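Local coordinates for protein probable FAD-dependent oxidoreductase PA4991 (Pseudomonas aeruginosa PAO1, PDB 5EZ7) that probably works as an FAD-dependent oxidoreductase of unknown physiological substrate, binding one FAD per subunit and showing no amino-acid oxidase or glycerol-3-phosphate dehydrogenase activity, at residues L22-R27 with R162-L167; R78-L83 with V94-E99; R215-E220 with G337-G342; G273-T278 with A290-E295; L325-N330 with A354-A359. One frame throughout, in Å; residues are numbered along the deposited sequence.

Contact 1 of 5, residues L22-R27 with R162-L167; sequences LNARLR and RRLAEL
A24 meets two leucines of the neighbouring helix, and this apolar patch is the direct part of the contact. Its CB lies 4.1 Å from CB of L167 and 4.3 Å from CD2 of L164. Helices 17-28 and 157-168 run roughly the same way here, their local axes 9.1 Å apart and 34° off parallel, and A24 is the residue of helix 17-28 that faces both leucines.

The polar part works through water. One molecule takes a hydrogen from ND2 of N23 at 3.2 Å and gives one to the backbone O of L164 at 2.8 Å.

Toward the C-terminal ends, CD of R27 lies 3.4 Å from the backbone O of L167. R162, R163 and E166 form a salt-bridge network on helix 157-168, with OE1 of E166 3.0 Å from NH1 of R162, and one face of the R163 guanidinium packs on CD2 of L167.

Helix 17-28 starts close to A18, which binds FAD, consistent with the first helix of a Rossmann-type dinucleotide fold. The buried amide of N23 is satisfied at both ends, OD1 by T33 and ND2 by S171 and the water, and through that water the L164 carbonyl is tied to it.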
# COMPACT_ATOMS: atom_id res chain seq x y z
N LEU A 22 -6.28 -5.51 7.56
CA LEU A 22 -6.46 -6.66 8.48
C LEU A 22 -7.15 -6.23 9.74
O LEU A 22 -8.04 -6.91 10.23
CB LEU A 22 -5.12 -7.27 8.85
CG LEU A 22 -5.11 -8.34 9.98
CD1 LEU A 22 -5.89 -9.59 9.54
CD2 LEU A 22 -3.67 -8.70 10.37
N ASN A 23 -6.71 -5.12 10.31
CA ASN A 23 -7.35 -4.66 11.55
C ASN A 23 -8.84 -4.45 11.33
O ASN A 23 -9.66 -4.82 12.15
CB ASN A 23 -6.69 -3.37 12.03
CG ASN A 23 -7.11 -2.95 13.43
OD1 ASN A 23 -7.10 -3.77 14.35
ND2 ASN A 23 -7.42 -1.67 13.62
N ALA A 24 -9.21 -3.84 10.21
CA ALA A 24 -10.59 -3.55 9.96
C ALA A 24 -11.43 -4.83 9.78
O ALA A 24 -12.54 -4.91 10.30
CB ALA A 24 -10.68 -2.66 8.74
N ARG A 25 -10.91 -5.80 9.05
CA ARG A 25 -11.51 -7.11 8.92
C ARG A 25 -11.76 -7.82 10.28
O ARG A 25 -12.85 -8.37 10.52
CB ARG A 25 -10.64 -7.99 8.02
CG ARG A 25 -10.75 -7.63 6.52
CD ARG A 25 -11.93 -8.30 5.80
NE ARG A 25 -11.70 -9.75 5.80
CZ ARG A 25 -10.86 -10.40 4.98
NH1 ARG A 25 -10.18 -9.79 3.97
NH2 ARG A 25 -10.70 -11.70 5.15
N LEU A 26 -10.73 -7.81 11.14
CA LEU A 26 -10.80 -8.50 12.41
C LEU A 26 -11.86 -7.91 13.34
O LEU A 26 -12.72 -8.66 13.89
CB LEU A 26 -9.43 -8.54 13.08
CG LEU A 26 -8.42 -9.49 12.42
CD1 LEU A 26 -7.06 -9.38 13.06
CD2 LEU A 26 -8.84 -10.95 12.41
N ARG A 27 -11.83 -6.58 13.47
CA ARG A 27 -12.85 -5.86 14.22
C ARG A 27 -14.24 -6.10 13.70
O ARG A 27 -15.18 -6.25 14.47
CB ARG A 27 -12.60 -4.39 14.10
CG ARG A 27 -11.41 -3.95 14.88
CD ARG A 27 -11.26 -2.43 14.73
NE ARG A 27 -12.12 -1.70 15.65
CZ ARG A 27 -11.94 -1.69 16.96
NH1 ARG A 27 -10.94 -2.37 17.54
NH2 ARG A 27 -12.74 -0.98 17.71
N ARG A 162 -7.23 7.13 5.77
CA ARG A 162 -8.10 7.87 6.69
C ARG A 162 -9.32 7.01 7.10
O ARG A 162 -9.62 6.87 8.26
CB ARG A 162 -8.55 9.23 6.08
CG ARG A 162 -9.83 9.80 6.74
CD ARG A 162 -10.71 10.67 5.86
NE ARG A 162 -11.23 9.99 4.67
CZ ARG A 162 -12.35 9.26 4.58
NH1 ARG A 162 -13.15 9.05 5.66
NH2 ARG A 162 -12.66 8.72 3.39
N ARG A 163 -10.00 6.43 6.13
CA ARG A 163 -11.16 5.54 6.38
C ARG A 163 -10.82 4.27 7.16
O ARG A 163 -11.53 3.89 8.08
CB ARG A 163 -11.81 5.15 5.06
CG ARG A 163 -13.13 4.37 5.19
CD ARG A 163 -14.11 5.00 6.18
NE ARG A 163 -15.31 4.17 6.29
CZ ARG A 163 -16.26 4.29 7.23
NH1 ARG A 163 -16.17 5.22 8.20
NH2 ARG A 163 -17.31 3.47 7.21
N LEU A 164 -9.72 3.62 6.81
CA LEU A 164 -9.30 2.45 7.56
C LEU A 164 -8.92 2.82 8.98
O LEU A 164 -9.10 2.01 9.88
CB LEU A 164 -8.16 1.72 6.90
CG LEU A 164 -8.44 1.11 5.54
CD1 LEU A 164 -7.16 0.69 4.87
CD2 LEU A 164 -9.32 -0.11 5.62
N ALA A 165 -8.42 4.04 9.19
CA ALA A 165 -8.14 4.50 10.54
C ALA A 165 -9.41 4.77 11.29
O ALA A 165 -9.47 4.50 12.46
CB ALA A 165 -7.27 5.73 10.51
N GLU A 166 -10.44 5.32 10.64
CA GLU A 166 -11.77 5.44 11.25
C GLU A 166 -12.31 4.07 11.68
O GLU A 166 -12.78 3.89 12.82
CB GLU A 166 -12.77 6.11 10.30
CG GLU A 166 -12.71 7.65 10.34
CD GLU A 166 -13.33 8.36 9.13
OE1 GLU A 166 -13.90 7.70 8.21
OE2 GLU A 166 -13.22 9.62 9.09
N LEU A 167 -12.23 3.10 10.77
CA LEU A 167 -12.68 1.71 11.06
C LEU A 167 -11.91 1.02 12.19
O LEU A 167 -12.40 0.05 12.75
CB LEU A 167 -12.61 0.84 9.80
CG LEU A 167 -13.62 1.23 8.73
CD1 LEU A 167 -13.37 0.44 7.46
CD2 LEU A 167 -15.04 1.01 9.20
O HOH W 1 -8.16 -0.45 10.70

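Contact 2 of 5, residues R78-L83 with V94-E99; sequences RWRACL and VRLLSE
L83, near the C-terminal end of the helix that includes residues 78-82, pushes its two methyl groups against different residues of the segment 94-99. CD1 of L83 lies 3.7 Å from CD2 of L96, while CD2 of L83 comes within 3.9 Å of CB of V94. With CG anti to the carbonyl carbon (chi1 -64°), the isobutyl fork points across to the other segment, and its branches divide between the two partners. The L83 and V94 side chains cross at about a right angle; L96 meets L83 on a slant.

R80 makes the polar half of the contact. Its CB does not point at the partner, yet bends at chi2 and chi3 bring the guanidinium round to E99. NH1 of R80 lies 3.0 Å from OE1 of E99 in a salt bridge whose hydrogen bond is weak and bent. OE1 sits at the guanidinium edge, near its plane, although the carboxylate itself is turned 44° from that plane. NH2 of R80 makes a second, long and weak bond to the backbone O of E99, at 3.4 Å.

L83 thus packs on V94 and on L96 of the edge strand of a small antiparallel sheet, with F155 of the next strand, 153-155, touching all three. The chemistry pairs this apolar cluster with an ion pair at the surface, where solvent probably weakens the attraction.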
# COMPACT_ATOMS: atom_id res chain seq x y z
N ARG A 78 -13.13 -7.21 -5.70
CA ARG A 78 -13.19 -7.09 -4.24
C ARG A 78 -13.08 -5.65 -3.69
O ARG A 78 -13.84 -5.27 -2.82
CB ARG A 78 -12.19 -8.03 -3.61
CG ARG A 78 -12.65 -9.49 -3.73
CD ARG A 78 -11.71 -10.50 -3.08
NE ARG A 78 -11.62 -10.33 -1.64
CZ ARG A 78 -10.80 -11.03 -0.86
NH1 ARG A 78 -9.99 -11.96 -1.40
NH2 ARG A 78 -10.76 -10.80 0.46
N TRP A 79 -12.17 -4.84 -4.23
CA TRP A 79 -12.02 -3.46 -3.77
C TRP A 79 -13.18 -2.59 -4.18
O TRP A 79 -13.66 -1.78 -3.39
CB TRP A 79 -10.74 -2.85 -4.33
CG TRP A 79 -9.52 -3.35 -3.70
CD1 TRP A 79 -8.96 -4.54 -3.89
CD2 TRP A 79 -8.67 -2.65 -2.83
NE1 TRP A 79 -7.81 -4.65 -3.19
CE2 TRP A 79 -7.60 -3.49 -2.51
CE3 TRP A 79 -8.70 -1.37 -2.26
CZ2 TRP A 79 -6.58 -3.13 -1.66
CZ3 TRP A 79 -7.67 -1.00 -1.41
CH2 TRP A 79 -6.62 -1.87 -1.14
N ARG A 80 -13.66 -2.79 -5.41
CA ARG A 80 -14.89 -2.16 -5.89
C ARG A 80 -16.06 -2.42 -4.96
O ARG A 80 -16.71 -1.49 -4.49
CB ARG A 80 -15.22 -2.63 -7.33
CG ARG A 80 -16.54 -2.13 -7.93
CD ARG A 80 -16.44 -0.75 -8.56
NE ARG A 80 -15.61 -0.78 -9.77
CZ ARG A 80 -15.30 0.29 -10.52
NH1 ARG A 80 -15.74 1.52 -10.23
NH2 ARG A 80 -14.51 0.12 -11.59
N ALA A 81 -16.31 -3.69 -4.65
CA ALA A 81 -17.42 -4.02 -3.76
C ALA A 81 -17.40 -3.17 -2.48
O ALA A 81 -18.43 -2.74 -2.01
CB ALA A 81 -17.39 -5.49 -3.42
N CYS A 82 -16.21 -2.92 -1.94
CA CYS A 82 -16.11 -2.19 -0.66
C CYS A 82 -16.61 -0.78 -0.72
O CYS A 82 -16.98 -0.23 0.31
CB CYS A 82 -14.68 -2.19 -0.12
SG CYS A 82 -14.06 -3.86 0.17
N LEU A 83 -16.63 -0.21 -1.92
CA LEU A 83 -17.09 1.15 -2.08
C LEU A 83 -18.59 1.29 -2.07
O LEU A 83 -19.10 2.41 -2.08
CB LEU A 83 -16.56 1.75 -3.37
CG LEU A 83 -15.05 1.91 -3.48
CD1 LEU A 83 -14.78 2.56 -4.82
CD2 LEU A 83 -14.47 2.74 -2.35
N VAL A 94 -14.94 6.62 0.07
CA VAL A 94 -13.53 6.74 -0.22
C VAL A 94 -13.40 7.24 -1.67
O VAL A 94 -14.10 6.81 -2.58
CB VAL A 94 -12.80 5.40 0.02
CG1 VAL A 94 -11.33 5.50 -0.39
CG2 VAL A 94 -12.91 5.01 1.50
N ARG A 95 -12.50 8.20 -1.84
CA ARG A 95 -12.23 8.82 -3.11
C ARG A 95 -11.44 7.87 -4.00
O ARG A 95 -10.40 7.34 -3.60
CB ARG A 95 -11.40 10.08 -2.91
CG ARG A 95 -12.16 11.41 -2.75
CD ARG A 95 -11.17 12.60 -2.85
NE ARG A 95 -10.62 12.79 -4.21
CZ ARG A 95 -9.81 13.79 -4.61
NH1 ARG A 95 -9.41 13.84 -5.90
NH2 ARG A 95 -9.36 14.73 -3.77
N LEU A 96 -11.96 7.64 -5.20
CA LEU A 96 -11.18 7.13 -6.30
C LEU A 96 -10.58 8.28 -7.08
O LEU A 96 -11.27 9.26 -7.38
CB LEU A 96 -12.07 6.36 -7.26
CG LEU A 96 -12.73 5.08 -6.80
CD1 LEU A 96 -13.38 4.42 -8.02
CD2 LEU A 96 -11.69 4.20 -6.11
N LEU A 97 -9.32 8.17 -7.42
CA LEU A 97 -8.75 9.11 -8.35
C LEU A 97 -9.31 8.84 -9.76
O LEU A 97 -9.64 9.77 -10.48
CB LEU A 97 -7.21 9.10 -8.29
CG LEU A 97 -6.60 9.64 -6.98
CD1 LEU A 97 -5.08 9.56 -6.98
CD2 LEU A 97 -7.03 11.08 -6.68
N SER A 98 -9.47 7.56 -10.12
CA SER A 98 -9.96 7.20 -11.44
C SER A 98 -10.70 5.91 -11.35
O SER A 98 -10.32 5.00 -10.61
CB SER A 98 -8.80 7.04 -12.41
OG SER A 98 -9.23 6.84 -13.74
N GLU A 99 -11.77 5.84 -12.11
CA GLU A 99 -12.63 4.66 -12.16
C GLU A 99 -11.99 3.54 -12.97
O GLU A 99 -12.51 2.44 -13.02
CB GLU A 99 -13.95 5.03 -12.82
CG GLU A 99 -14.74 6.11 -12.07
CD GLU A 99 -15.97 5.56 -11.39
OE1 GLU A 99 -15.87 4.49 -10.74
OE2 GLU A 99 -17.05 6.18 -11.53

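Contact 3 of 5, residues R215-E220 with G337-G342; sequences RELGLE and GRLLVG
L339 meets L217 and L219 through its branched end, and no hydrogen bond joins the two segments. Just before it, R338 is anchored elsewhere by a salt bridge to E186. At L339 the strand begins. CG of L339 stands opposite the backbone N across the CA-CB bond (chi1 -179°), sending both methyls toward the loop after helix 210-216. CD2 of L339 lies 3.6 Å from CD1 of L219 and 4.0 Å from CD1 of L217, both leucines meeting it tip to tip. L217 is the first residue beyond the helix, and G218 is the C' residue of the Schellman motif that ends it, so the turn places L217 and L219 on the same partner. Farther on, V341 packs on L204 and L214. Strand 339-343 lies between strands 201-204 and 332-336 in the six-stranded mixed sheet; L214 of helix 210-216, L204 of strand 201-204 and L187 of strand 186-192 also pack against L339.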
# COMPACT_ATOMS: atom_id res chain seq x y z
N ARG A 215 14.34 -9.71 14.34
CA ARG A 215 15.60 -9.84 15.12
C ARG A 215 15.37 -9.62 16.59
O ARG A 215 15.92 -10.35 17.41
CB ARG A 215 16.70 -8.91 14.62
CG ARG A 215 17.67 -9.59 13.67
CD ARG A 215 18.53 -8.58 12.92
NE ARG A 215 18.63 -8.90 11.48
CZ ARG A 215 18.74 -8.01 10.48
NH1 ARG A 215 18.74 -6.68 10.68
NH2 ARG A 215 18.84 -8.47 9.23
N GLU A 216 14.56 -8.61 16.92
CA GLU A 216 14.09 -8.36 18.29
C GLU A 216 13.45 -9.58 19.01
O GLU A 216 13.60 -9.74 20.22
CB GLU A 216 13.12 -7.16 18.32
CG GLU A 216 13.75 -5.84 18.70
CD GLU A 216 14.51 -5.93 20.02
OE1 GLU A 216 15.77 -5.93 19.95
OE2 GLU A 216 13.86 -6.07 21.10
N LEU A 217 12.74 -10.41 18.25
CA LEU A 217 12.22 -11.67 18.73
C LEU A 217 13.22 -12.85 18.63
O LEU A 217 12.84 -13.98 18.86
CB LEU A 217 10.96 -12.01 17.95
CG LEU A 217 9.89 -10.94 18.14
CD1 LEU A 217 8.96 -10.84 16.95
CD2 LEU A 217 9.10 -11.28 19.38
N GLY A 218 14.49 -12.57 18.33
CA GLY A 218 15.48 -13.61 18.07
C GLY A 218 15.27 -14.48 16.85
O GLY A 218 15.75 -15.59 16.82
N LEU A 219 14.57 -13.98 15.83
CA LEU A 219 14.32 -14.72 14.59
C LEU A 219 15.00 -14.12 13.37
O LEU A 219 15.22 -12.92 13.29
CB LEU A 219 12.83 -14.79 14.31
CG LEU A 219 11.98 -15.43 15.42
CD1 LEU A 219 10.51 -15.28 15.05
CD2 LEU A 219 12.39 -16.89 15.63
N GLU A 220 15.32 -14.98 12.42
CA GLU A 220 15.92 -14.58 11.16
C GLU A 220 15.10 -15.01 9.91
O GLU A 220 15.34 -14.54 8.79
CB GLU A 220 17.32 -15.16 11.11
CG GLU A 220 18.18 -14.67 12.28
CD GLU A 220 19.67 -14.88 12.05
OE1 GLU A 220 20.16 -14.54 10.94
OE2 GLU A 220 20.36 -15.37 12.97
N GLY A 337 5.06 -20.22 16.28
CA GLY A 337 4.27 -20.19 17.49
C GLY A 337 3.09 -19.25 17.30
O GLY A 337 2.35 -19.38 16.33
N ARG A 338 2.96 -18.26 18.17
CA ARG A 338 1.83 -17.33 18.12
C ARG A 338 2.12 -16.07 17.29
O ARG A 338 1.35 -15.10 17.33
CB ARG A 338 1.46 -16.94 19.54
CG ARG A 338 1.71 -18.06 20.51
CD ARG A 338 0.69 -18.19 21.57
NE ARG A 338 0.43 -16.95 22.26
CZ ARG A 338 -0.45 -16.85 23.24
NH1 ARG A 338 -1.10 -17.96 23.63
NH2 ARG A 338 -0.69 -15.67 23.83
N LEU A 339 3.24 -16.09 16.56
CA LEU A 339 3.69 -14.96 15.79
C LEU A 339 3.33 -15.21 14.35
O LEU A 339 3.56 -16.31 13.82
CB LEU A 339 5.18 -14.77 15.91
CG LEU A 339 5.71 -13.58 15.12
CD1 LEU A 339 5.40 -12.27 15.84
CD2 LEU A 339 7.21 -13.75 14.91
N LEU A 340 2.74 -14.20 13.74
CA LEU A 340 2.37 -14.23 12.33
C LEU A 340 3.04 -13.03 11.75
O LEU A 340 3.10 -12.02 12.37
CB LEU A 340 0.86 -14.14 12.15
CG LEU A 340 0.09 -15.41 12.55
CD1 LEU A 340 -1.35 -15.11 12.86
CD2 LEU A 340 0.12 -16.48 11.47
N VAL A 341 3.57 -13.15 10.55
CA VAL A 341 4.38 -12.11 9.97
C VAL A 341 4.33 -12.16 8.45
O VAL A 341 4.44 -13.25 7.83
CB VAL A 341 5.85 -12.24 10.45
CG1 VAL A 341 6.40 -13.68 10.22
CG2 VAL A 341 6.74 -11.20 9.77
N GLY A 342 4.23 -10.99 7.83
CA GLY A 342 4.28 -10.99 6.40
C GLY A 342 4.21 -9.68 5.70
O GLY A 342 4.33 -8.62 6.31

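Contact 4 of 5, residues G273-T278 with A290-E295; sequences GDIAET and AEARRE
I275 faces A292, their CA atoms 7.7 Å apart, the nearest backbone approach of the two segments. The segment 273-278 is a turn without regular secondary structure. It leaves strand 267-272 at G273, whose backbone angles call for glycine, and a bond of 3.1 Å from N of A276 to O of G273 folds the chain back, so that I275 stands out toward the helix. E277 then takes the N-cap position of helix 278-282. The other segment is regular helix within 285-299.

The single side chain that carries the contact from the turn is I275. CG1 is anti to the backbone N (chi1 -162°) and the chain stays extended, so CD1 of I275 reaches the helix backbone, 3.8 Å from CA of A292; CB of A292 is 4.2 Å away. E291 runs past the isoleucine in the opposite direction, laying its CG 4.0 Å from CD1 of I275. The bend of E291 at chi2 turns its carboxylate aside to R294, and NH1 of R294 forms a salt-bridged hydrogen bond of 2.6 Å to OE1 of E291. That nitrogen comes from above the carboxylate plane, while OE1 lies near the guanidinium plane.

V232 of strand 224-236 touches A292, and E295 is salt-bridged to R254. I275 thus packs on helix 285-299 beside the eight-stranded mixed sheet, consistent with the second, substrate-binding-type domain of DAO-family flavoenzymes.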
# COMPACT_ATOMS: atom_id res chain seq x y z
N GLY A 273 6.95 2.52 -13.11
CA GLY A 273 7.34 1.64 -14.19
C GLY A 273 8.85 1.41 -14.31
O GLY A 273 9.60 1.50 -13.32
N ASP A 274 9.30 1.11 -15.52
CA ASP A 274 10.68 0.70 -15.77
C ASP A 274 11.65 1.89 -15.65
O ASP A 274 12.84 1.70 -15.38
CB ASP A 274 10.80 0.08 -17.18
CG ASP A 274 12.22 -0.49 -17.48
OD1 ASP A 274 12.54 -1.61 -17.02
OD2 ASP A 274 13.01 0.20 -18.18
N ILE A 275 11.16 3.10 -15.86
CA ILE A 275 11.96 4.29 -15.63
C ILE A 275 12.36 4.43 -14.13
O ILE A 275 13.42 4.99 -13.84
CB ILE A 275 11.26 5.58 -16.12
CG1 ILE A 275 12.27 6.72 -16.27
CG2 ILE A 275 10.11 5.97 -15.18
CD1 ILE A 275 11.65 8.09 -16.50
N ALA A 276 11.53 3.92 -13.22
CA ALA A 276 11.82 3.95 -11.79
C ALA A 276 12.55 2.72 -11.29
O ALA A 276 12.88 2.69 -10.14
CB ALA A 276 10.54 4.13 -11.01
N GLU A 277 12.84 1.72 -12.14
CA GLU A 277 13.50 0.46 -11.72
C GLU A 277 15.01 0.59 -11.80
O GLU A 277 15.52 1.70 -11.70
CB GLU A 277 12.97 -0.74 -12.53
CG GLU A 277 11.53 -1.10 -12.17
CD GLU A 277 11.39 -1.95 -10.92
OE1 GLU A 277 12.41 -2.30 -10.28
OE2 GLU A 277 10.24 -2.30 -10.56
N THR A 278 15.72 -0.52 -11.96
CA THR A 278 17.18 -0.59 -11.85
C THR A 278 18.03 0.56 -12.47
O THR A 278 18.93 1.09 -11.79
CB THR A 278 17.64 -1.98 -12.38
OG1 THR A 278 16.97 -2.99 -11.60
CG2 THR A 278 19.15 -2.21 -12.25
N ALA A 290 15.98 14.46 -15.94
CA ALA A 290 16.23 14.70 -17.36
C ALA A 290 15.68 13.57 -18.23
O ALA A 290 15.11 13.85 -19.29
CB ALA A 290 17.71 14.92 -17.62
N GLU A 291 15.82 12.33 -17.77
CA GLU A 291 15.25 11.14 -18.45
C GLU A 291 13.70 11.22 -18.53
O GLU A 291 13.07 11.01 -19.59
CB GLU A 291 15.69 9.87 -17.71
CG GLU A 291 15.21 8.56 -18.30
CD GLU A 291 15.75 8.28 -19.71
OE1 GLU A 291 16.89 8.69 -20.04
OE2 GLU A 291 15.03 7.67 -20.53
N ALA A 292 13.11 11.55 -17.41
CA ALA A 292 11.69 11.83 -17.35
C ALA A 292 11.25 12.92 -18.32
O ALA A 292 10.20 12.75 -18.94
CB ALA A 292 11.27 12.21 -15.94
N ARG A 293 12.01 14.02 -18.48
CA ARG A 293 11.60 15.09 -19.45
C ARG A 293 11.63 14.62 -20.87
O ARG A 293 10.75 14.97 -21.63
CB ARG A 293 12.50 16.31 -19.45
CG ARG A 293 12.46 17.18 -18.24
CD ARG A 293 13.40 18.35 -18.48
NE ARG A 293 13.61 19.08 -17.24
CZ ARG A 293 12.87 20.11 -16.82
NH1 ARG A 293 11.84 20.59 -17.55
NH2 ARG A 293 13.17 20.70 -15.64
N ARG A 294 12.68 13.90 -21.25
CA ARG A 294 12.75 13.33 -22.57
C ARG A 294 11.52 12.46 -22.84
O ARG A 294 10.87 12.61 -23.86
CB ARG A 294 14.04 12.52 -22.78
CG ARG A 294 15.27 13.39 -23.07
CD ARG A 294 16.46 12.52 -23.53
NE ARG A 294 16.89 11.57 -22.49
CZ ARG A 294 17.71 11.87 -21.47
NH1 ARG A 294 18.02 10.94 -20.56
NH2 ARG A 294 18.21 13.11 -21.35
N GLU A 295 11.19 11.59 -21.89
CA GLU A 295 10.14 10.62 -22.15
C GLU A 295 8.73 11.24 -22.22
O GLU A 295 7.93 10.87 -23.09
CB GLU A 295 10.27 9.47 -21.17
CG GLU A 295 11.47 8.57 -21.49
CD GLU A 295 11.09 7.42 -22.41
OE1 GLU A 295 10.52 6.42 -21.88
OE2 GLU A 295 11.36 7.53 -23.65

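Contact 5 of 5, residues L325-N330 with A354-A359; sequences LLRPDN and ADRVCA
The guanidinium of R356 has N330 over one face, through CB, and R327 at its edge, through CD near the plane. CB of N330 is 3.5 Å from NH2 of R356, and CD of R327 lies 4.4 Å from the same nitrogen. The amide of N330 is turned 59° from the guanidinium plane, and the two side chains cross at about a right angle.

A single weak hydrogen bond spans the contact, from NH2 of R356 to OD1 of N330 at 3.1 Å. It is strongly bent, with an angle of 126° at the hydrogen, consistent with the crossing of the two side chains. The other end of the amide is tied to the loop itself: ND2 of N330 makes a weak bond of 3.3 Å to the backbone O of R327, and another to A68. NE of R356 is salt-bridged to D352, one turn earlier on the helix, which probably offsets the nearby like charge of R327.

The loop, which contains an inverse gamma turn centred on D329 and leads into edge strand 332-336 of the Rossmann-type sheet, is thereby joined to helix 350-364. That helix comes just after L347 and A348, which bind FAD, though N330 itself stays about 12 Å from the cofactor.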
# COMPACT_ATOMS: atom_id res chain seq x y z
N LEU A 325 9.22 -19.92 0.92
CA LEU A 325 8.17 -20.62 0.17
C LEU A 325 7.05 -19.66 -0.25
O LEU A 325 6.15 -19.41 0.52
CB LEU A 325 7.65 -21.81 1.01
CG LEU A 325 6.72 -22.84 0.37
CD1 LEU A 325 7.24 -23.30 -0.97
CD2 LEU A 325 6.54 -24.06 1.26
N LEU A 326 7.13 -19.12 -1.47
CA LEU A 326 6.19 -18.12 -2.02
C LEU A 326 5.31 -18.68 -3.11
O LEU A 326 5.73 -19.55 -3.85
CB LEU A 326 6.93 -16.98 -2.76
CG LEU A 326 7.52 -15.76 -2.08
CD1 LEU A 326 8.73 -16.18 -1.31
CD2 LEU A 326 7.92 -14.71 -3.10
N ARG A 327 4.13 -18.09 -3.24
CA ARG A 327 3.34 -18.11 -4.48
C ARG A 327 3.36 -16.68 -5.02
O ARG A 327 2.95 -15.76 -4.31
CB ARG A 327 1.91 -18.55 -4.18
CG ARG A 327 1.78 -20.03 -3.91
CD ARG A 327 0.34 -20.42 -3.69
NE ARG A 327 0.21 -21.87 -3.74
CZ ARG A 327 -0.94 -22.54 -3.88
NH1 ARG A 327 -2.11 -21.90 -3.96
NH2 ARG A 327 -0.93 -23.87 -3.93
N PRO A 328 3.83 -16.47 -6.26
CA PRO A 328 4.04 -15.10 -6.74
C PRO A 328 2.93 -14.02 -6.63
O PRO A 328 3.12 -13.03 -5.90
CB PRO A 328 4.50 -15.31 -8.18
CG PRO A 328 5.31 -16.55 -8.07
CD PRO A 328 4.56 -17.44 -7.10
N ASP A 329 1.78 -14.14 -7.31
CA ASP A 329 0.80 -12.99 -7.25
C ASP A 329 -0.10 -13.11 -6.02
O ASP A 329 -1.33 -13.03 -6.12
CB ASP A 329 -0.08 -12.92 -8.52
CG ASP A 329 0.74 -12.80 -9.83
OD1 ASP A 329 1.70 -12.02 -9.87
OD2 ASP A 329 0.38 -13.47 -10.83
N ASN A 330 0.53 -13.32 -4.86
CA ASN A 330 -0.16 -13.57 -3.56
C ASN A 330 0.52 -12.81 -2.46
O ASN A 330 1.71 -12.47 -2.56
CB ASN A 330 -0.15 -15.05 -3.18
CG ASN A 330 -0.88 -15.92 -4.16
OD1 ASN A 330 -2.04 -16.26 -3.96
ND2 ASN A 330 -0.20 -16.29 -5.25
N ALA A 354 -4.99 -10.20 4.70
CA ALA A 354 -6.06 -10.43 5.65
C ALA A 354 -6.67 -11.84 5.59
O ALA A 354 -6.76 -12.50 6.60
CB ALA A 354 -7.14 -9.35 5.55
N ASP A 355 -7.07 -12.31 4.41
CA ASP A 355 -7.62 -13.70 4.25
C ASP A 355 -6.67 -14.76 4.78
O ASP A 355 -7.12 -15.71 5.39
CB ASP A 355 -7.89 -14.07 2.79
CG ASP A 355 -8.99 -13.24 2.14
OD1 ASP A 355 -9.90 -12.75 2.85
OD2 ASP A 355 -8.95 -13.07 0.89
N ARG A 356 -5.36 -14.58 4.54
CA ARG A 356 -4.38 -15.58 4.93
C ARG A 356 -4.24 -15.60 6.43
O ARG A 356 -4.15 -16.69 7.01
CB ARG A 356 -3.05 -15.41 4.21
CG ARG A 356 -3.04 -16.09 2.85
CD ARG A 356 -2.25 -15.33 1.81
NE ARG A 356 -2.31 -15.98 0.49
CZ ARG A 356 -1.52 -16.98 0.08
NH1 ARG A 356 -0.56 -17.46 0.88
NH2 ARG A 356 -1.67 -17.51 -1.14
N VAL A 357 -4.29 -14.43 7.06
CA VAL A 357 -4.28 -14.36 8.51
C VAL A 357 -5.57 -14.97 9.09
O VAL A 357 -5.49 -15.76 10.05
CB VAL A 357 -4.06 -12.93 9.02
CG1 VAL A 357 -4.31 -12.83 10.51
CG2 VAL A 357 -2.65 -12.44 8.69
N CYS A 358 -6.73 -14.61 8.53
CA CYS A 358 -8.02 -15.08 9.06
C CYS A 358 -8.17 -16.60 8.92
O CYS A 358 -8.69 -17.24 9.83
CB CYS A 358 -9.22 -14.35 8.42
SG CYS A 358 -9.33 -12.62 8.94
N ALA A 359 -7.66 -17.19 7.84
CA ALA A 359 -7.67 -18.64 7.68
C ALA A 359 -6.75 -19.37 8.68
O ALA A 359 -7.03 -20.50 9.04
CB ALA A 359 -7.33 -19.06 6.26

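How the contacts relate
Contact 4 is buried and contact 2 lies at the surface, while contacts 1, 3 and 5 are intermediate. Contacts 3 and 4 are purely apolar across their segments, contact 1 adds a water bridge, contact 2 combines leucine packing with an ion pair, and contact 5 rests on R356 and its weak amide bond. Contacts 1, 2 and 5 form one group: D355 of helix 350-364 is salt-bridged to both R25 and R78, L22 packs on V357, and R163 touches V94. Strand 339-343 of contact 3 pairs with strand 332-336, into which the contact 5 loop leads, and is followed by helix 350-364. Contact 4 stands apart, its centre about 36 Å from that of contact 1.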